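Local coordinates for protein exonuclease (Laribacter hongkongensis, PDB 3SYY) that probably digests double-stranded DNA with strict 5'-to-3' polarity as an alkaline exonuclease that holds magnesium ions in its active site, at residues R72-I77 against V153-R158. Residues are numbered along the deposited sequence; the frame is centred on the assembly and turned at random.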
# COMPACT_ATOMS: atom_id res chain seq x y z
N ARG A 72 8.30 11.16 -27.34
CA ARG A 72 8.65 10.64 -28.67
C ARG A 72 8.87 11.84 -29.62
O ARG A 72 9.88 11.88 -30.34
CB ARG A 72 7.58 9.70 -29.26
CG ARG A 72 8.06 8.94 -30.56
CD ARG A 72 7.03 7.85 -31.07
NE ARG A 72 7.02 6.69 -30.14
CZ ARG A 72 6.11 6.47 -29.18
NH1 ARG A 72 5.07 7.29 -28.99
NH2 ARG A 72 6.24 5.42 -28.38
N ALA A 73 7.95 12.81 -29.60
CA ALA A 73 8.08 13.97 -30.48
C ALA A 73 9.32 14.76 -30.12
O ALA A 73 10.09 15.10 -31.01
CB ALA A 73 6.84 14.84 -30.46
N ARG A 74 9.54 15.03 -28.84
CA ARG A 74 10.73 15.74 -28.39
C ARG A 74 12.02 15.08 -28.86
O ARG A 74 13.01 15.77 -29.23
CB ARG A 74 10.74 15.93 -26.87
CG ARG A 74 11.96 16.71 -26.33
CD ARG A 74 11.91 18.25 -26.73
NE ARG A 74 12.87 18.97 -25.90
CZ ARG A 74 12.61 19.57 -24.73
NH1 ARG A 74 11.37 19.65 -24.25
NH2 ARG A 74 13.59 20.13 -24.04
N TYR A 75 12.06 13.75 -28.81
CA TYR A 75 13.27 13.04 -29.24
C TYR A 75 13.55 13.33 -30.72
O TYR A 75 14.68 13.61 -31.08
CB TYR A 75 13.09 11.53 -29.06
CG TYR A 75 14.13 10.67 -29.73
CD1 TYR A 75 15.38 10.48 -29.14
CD2 TYR A 75 13.87 10.02 -30.94
CE1 TYR A 75 16.32 9.63 -29.70
CE2 TYR A 75 14.83 9.18 -31.53
CZ TYR A 75 16.04 9.00 -30.91
OH TYR A 75 17.03 8.18 -31.42
N ILE A 76 12.53 13.18 -31.57
CA ILE A 76 12.67 13.48 -33.05
C ILE A 76 13.06 14.97 -33.26
O ILE A 76 13.89 15.31 -34.13
CB ILE A 76 11.40 13.09 -33.82
CG1 ILE A 76 11.07 11.60 -33.68
CG2 ILE A 76 11.50 13.40 -35.37
CD1 ILE A 76 9.57 11.32 -33.90
N ILE A 77 12.49 15.87 -32.47
CA ILE A 77 12.90 17.30 -32.54
C ILE A 77 14.37 17.41 -32.26
O ILE A 77 15.10 18.07 -33.04
CB ILE A 77 12.10 18.17 -31.57
CG1 ILE A 77 10.65 18.23 -32.04
CG2 ILE A 77 12.69 19.58 -31.45
CD1 ILE A 77 9.71 18.86 -31.01
N VAL A 153 15.45 7.46 -23.46
CA VAL A 153 14.97 8.84 -23.27
C VAL A 153 14.23 8.87 -21.94
O VAL A 153 13.38 7.99 -21.70
CB VAL A 153 13.99 9.22 -24.39
CG1 VAL A 153 13.32 10.63 -24.13
CG2 VAL A 153 14.75 9.24 -25.77
N SER A 154 14.57 9.84 -21.07
CA SER A 154 13.70 10.20 -19.93
C SER A 154 13.14 11.62 -20.17
O SER A 154 13.89 12.51 -20.63
CB SER A 154 14.50 10.07 -18.63
OG SER A 154 13.74 10.37 -17.47
N TYR A 155 11.84 11.82 -19.93
CA TYR A 155 11.21 13.11 -20.23
C TYR A 155 10.24 13.54 -19.13
O TYR A 155 9.36 12.75 -18.71
CB TYR A 155 10.43 12.99 -21.52
CG TYR A 155 9.73 14.23 -21.97
CD1 TYR A 155 10.45 15.31 -22.52
CD2 TYR A 155 8.34 14.31 -21.94
CE1 TYR A 155 9.77 16.45 -22.94
CE2 TYR A 155 7.66 15.44 -22.37
CZ TYR A 155 8.39 16.50 -22.89
OH TYR A 155 7.69 17.60 -23.29
N ASP A 156 10.39 14.79 -18.71
CA ASP A 156 9.41 15.36 -17.78
C ASP A 156 9.15 16.82 -18.13
O ASP A 156 10.00 17.67 -17.86
CB ASP A 156 9.94 15.25 -16.35
CG ASP A 156 8.86 15.63 -15.30
OD1 ASP A 156 7.79 16.16 -15.66
OD2 ASP A 156 9.10 15.36 -14.13
N ASP A 157 7.96 17.09 -18.64
CA ASP A 157 7.60 18.42 -19.02
C ASP A 157 7.29 19.37 -17.86
O ASP A 157 7.03 20.55 -18.10
CB ASP A 157 6.42 18.37 -19.99
CG ASP A 157 5.14 17.92 -19.33
OD1 ASP A 157 4.09 18.21 -19.86
OD2 ASP A 157 5.15 17.29 -18.26
N ARG A 158 7.30 18.88 -16.63
CA ARG A 158 7.01 19.80 -15.50
C ARG A 158 8.20 20.68 -15.16
O ARG A 158 8.03 21.68 -14.45
CB ARG A 158 6.59 19.01 -14.25
CG ARG A 158 5.27 18.30 -14.50
CD ARG A 158 4.99 17.21 -13.43
NE ARG A 158 5.83 16.05 -13.68
CZ ARG A 158 5.59 14.83 -13.19
NH1 ARG A 158 4.49 14.63 -12.44
NH2 ARG A 158 6.42 13.83 -13.48
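Tyr75 and Val153 make the closest apolar touch between helix 59-79 and strand 149-155: CD1 of the Tyr75 ring lies 3.6 Å from CG2 of Val153. With CG1 anti to the backbone N (chi1 173°), CG2 is left anti to the carbonyl carbon and is the methyl that meets the ring. Ile111 and Tyr165, on flanking strands, also pack on Val153, and both touch Tyr75. The phenol's polar end is held by a hydrogen bond from OH to Asp151 on the same strand.

The second touch is mixed, polar against aromatic. Arg74 and Tyr155 cross at about a right angle, with guanidinium and ring planes 84° apart. NH1 of Arg74 meets CE1 of Tyr155 at 3.8 Å, at the ring edge and near its plane, which excludes a cation-pi stack. Chi1 (-179°) sets CG of Arg74 4.0 Å from CE1 of Tyr155, and the bend at chi2 directs the guanidinium. The charge is paired through NE with Glu78.

Just past the strand end, polar bonds within 156-158 accompany the turn. Asp156 OD1 accepts the backbone N of Arg158 at 2.9 Å, an Asx turn, and also takes NE of Arg158 at 2.8 Å through its syn lone pair; NH2 reaches OD2, completing a side-on salt bridge. Arg158 NH1 pairs with Glu53 of a second subunit.

Val153 is backbone-paired with strand 109-114, whose Glu112 and Ile113 bind magnesium, and its side chain is about 4 Å from that of Ile113. Side-chain packing (168 Å²) thus seats the helix on the PD-(D/E)XK-type sheet beside its metal-binding strand.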